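Local structure of glutamate racemase (Escherichia coli, 2JFN) at residues Asp181-Ile186 against Leu215-Glu220. The protein belongs to the Asp/Glu/hydantoin racemase family and binds glutamic acid and UDP-N-acetylmuramoyl-L-alanine. Sequence-based numbering, arbitrary orientation.
Sequences DALKRI and LQVLPE
Both methyls of Val217 reach helix 180-186 and meet it at Leu183 and Lys184, residues adjacent in sequence. The CA atoms of Lys184 and Val217 lie 6.0 Å apart, the nearest CA pair of the two segments. Val217 CG1 lies anti to the backbone N (chi1 177°). It is 3.5 Å from Lys184 CG and also touches Lys184 CA, which places it against the root of the lysine rather than its charged end. Val217 CG2 straddles the two neighbours, 4.0 Å from Leu183 CB and equally far from Lys184 CG. Lys184 has its CG anti to the carbonyl carbon (chi1 -68°), which places the first methylenes beside the valine; beyond CG the chain is extended and takes NZ away from the methyls. Leu183 points its CB at Val217, while its side chain also packs on Glu213 and Leu214 of helix 211-217 and on Met165 of helix 163-174. Leu187 and Leu191 add further apolar contacts to Val217. Both helices belong to the half of the chain built on the parallel sheet 156-161, 129-134, 199-202, 223-225, and helix 211-217 lies between its last two strands in sequence. No hydrogen bond spans the two segments, and 145 Å² is buried between them. Between 181-186 and 215-220 the contact is therefore van der Waals packing, with the aliphatic base of an exposed lysine bordering a buried valine.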
loop_
_atom_site.group_PDB
_atom_site.type_symbol
_atom_site.label_atom_id
_atom_site.label_comp_id
_atom_site.label_asym_id
_atom_site.label_seq_id
_atom_site.Cartn_x
_atom_site.Cartn_y
_atom_site.Cartn_z
ATOM N N ASP A 181 -18.182 -6.803 -13.531
ATOM C CA ASP A 181 -19.516 -6.766 -12.949
ATOM C C ASP A 181 -19.432 -6.685 -11.427
ATOM O O ASP A 181 -20.250 -6.029 -10.787
ATOM C CB ASP A 181 -20.331 -7.996 -13.365
ATOM C CG ASP A 181 -20.691 -7.987 -14.844
ATOM O OD1 ASP A 181 -21.057 -6.914 -15.372
ATOM O OD2 ASP A 181 -20.623 -9.058 -15.480
ATOM N N ALA A 182 -18.442 -7.360 -10.850
ATOM C CA ALA A 182 -18.251 -7.332 -9.402
ATOM C C ALA A 182 -17.881 -5.906 -8.988
ATOM O O ALA A 182 -18.360 -5.398 -7.979
ATOM C CB ALA A 182 -17.144 -8.309 -8.998
ATOM N N LEU A 183 -17.027 -5.264 -9.780
ATOM C CA LEU A 183 -16.617 -3.891 -9.502
ATOM C C LEU A 183 -17.791 -2.928 -9.591
ATOM O O LEU A 183 -17.959 -2.064 -8.728
ATOM C CB LEU A 183 -15.538 -3.438 -10.484
ATOM C CG LEU A 183 -14.078 -3.594 -10.068
ATOM C CD1 LEU A 183 -13.191 -2.991 -11.158
ATOM C CD2 LEU A 183 -13.834 -2.891 -8.729
ATOM N N LYS A 184 -18.595 -3.070 -10.640
ATOM C CA LYS A 184 -19.751 -2.200 -10.828
ATOM C C LYS A 184 -20.691 -2.311 -9.637
ATOM O O LYS A 184 -21.285 -1.324 -9.209
ATOM C CB LYS A 184 -20.508 -2.578 -12.106
ATOM C CG LYS A 184 -19.751 -2.286 -13.385
ATOM C CD LYS A 184 -20.481 -2.840 -14.599
ATOM C CE LYS A 184 -19.650 -2.671 -15.860
ATOM N NZ LYS A 184 -20.303 -3.320 -17.043
ATOM N N ARG A 185 -20.826 -3.524 -9.118
ATOM C CA ARG A 185 -21.696 -3.771 -7.978
ATOM C C ARG A 185 -21.145 -3.043 -6.758
ATOM O O ARG A 185 -21.873 -2.348 -6.046
ATOM C CB ARG A 185 -21.770 -5.276 -7.700
ATOM C CG ARG A 185 -22.637 -5.638 -6.504
ATOM C CD ARG A 185 -24.102 -5.289 -6.749
ATOM N NE ARG A 185 -24.875 -5.376 -5.513
ATOM C CZ ARG A 185 -24.755 -4.523 -4.502
ATOM N NH1 ARG A 185 -23.898 -3.511 -4.579
ATOM N NH2 ARG A 185 -25.481 -4.689 -3.405
ATOM N N ILE A 186 -19.849 -3.201 -6.522
ATOM C CA ILE A 186 -19.211 -2.545 -5.390
ATOM C C ILE A 186 -19.368 -1.028 -5.507
ATOM O O ILE A 186 -19.637 -0.346 -4.519
ATOM C CB ILE A 186 -17.703 -2.901 -5.327
ATOM C CG1 ILE A 186 -17.536 -4.406 -5.072
ATOM C CG2 ILE A 186 -17.015 -2.080 -4.239
ATOM C CD1 ILE A 186 -16.089 -4.889 -5.132
ATOM N N LEU A 215 -11.112 2.512 -13.999
ATOM C CA LEU A 215 -11.396 3.521 -15.003
ATOM C C LEU A 215 -12.430 3.063 -16.029
ATOM O O LEU A 215 -13.056 3.885 -16.690
ATOM C CB LEU A 215 -10.097 3.949 -15.686
ATOM C CG LEU A 215 -9.184 4.734 -14.737
ATOM C CD1 LEU A 215 -7.872 5.057 -15.415
ATOM C CD2 LEU A 215 -9.889 6.014 -14.305
ATOM N N GLN A 216 -12.619 1.755 -16.160
ATOM C CA GLN A 216 -13.604 1.245 -17.108
ATOM C C GLN A 216 -15.000 1.297 -16.496
ATOM O O GLN A 216 -15.997 1.429 -17.205
ATOM C CB GLN A 216 -13.290 -0.204 -17.498
ATOM C CG GLN A 216 -11.955 -0.413 -18.189
ATOM C CD GLN A 216 -11.772 -1.844 -18.664
ATOM O OE1 GLN A 216 -12.411 -2.274 -19.626
ATOM N NE2 GLN A 216 -10.907 -2.592 -17.985
ATOM N N VAL A 217 -15.062 1.201 -15.173
ATOM C CA VAL A 217 -16.328 1.201 -14.454
ATOM C C VAL A 217 -16.778 2.571 -13.963
ATOM O O VAL A 217 -17.964 2.890 -14.008
ATOM C CB VAL A 217 -16.251 0.235 -13.239
ATOM C CG1 VAL A 217 -17.543 0.275 -12.437
ATOM C CG2 VAL A 217 -15.976 -1.170 -13.725
ATOM N N LEU A 218 -15.835 3.377 -13.485
ATOM C CA LEU A 218 -16.163 4.703 -12.969
ATOM C C LEU A 218 -16.619 5.667 -14.060
ATOM O O LEU A 218 -16.191 5.570 -15.213
ATOM C CB LEU A 218 -14.955 5.305 -12.240
ATOM C CG LEU A 218 -14.486 4.633 -10.942
ATOM C CD1 LEU A 218 -13.102 5.151 -10.586
ATOM C CD2 LEU A 218 -15.474 4.910 -9.814
ATOM N N PRO A 219 -17.502 6.614 -13.707
ATOM C CA PRO A 219 -17.998 7.591 -14.678
ATOM C C PRO A 219 -16.871 8.361 -15.353
ATOM O O PRO A 219 -15.871 8.713 -14.721
ATOM C CB PRO A 219 -18.908 8.495 -13.843
ATOM C CG PRO A 219 -18.409 8.316 -12.446
ATOM C CD PRO A 219 -18.106 6.842 -12.384
ATOM N N GLU A 220 -17.045 8.615 -16.644
ATOM C CA GLU A 220 -16.058 9.330 -17.445
ATOM C C GLU A 220 -15.567 10.570 -16.705
ATOM O O GLU A 220 -16.330 11.211 -15.979
ATOM C CB GLU A 220 -16.681 9.765 -18.775
ATOM C CG GLU A 220 -17.721 8.801 -19.332
ATOM C CD GLU A 220 -18.620 9.462 -20.370
ATOM O OE1 GLU A 220 -18.104 9.863 -21.436
ATOM O OE2 GLU A 220 -19.843 9.586 -20.115
#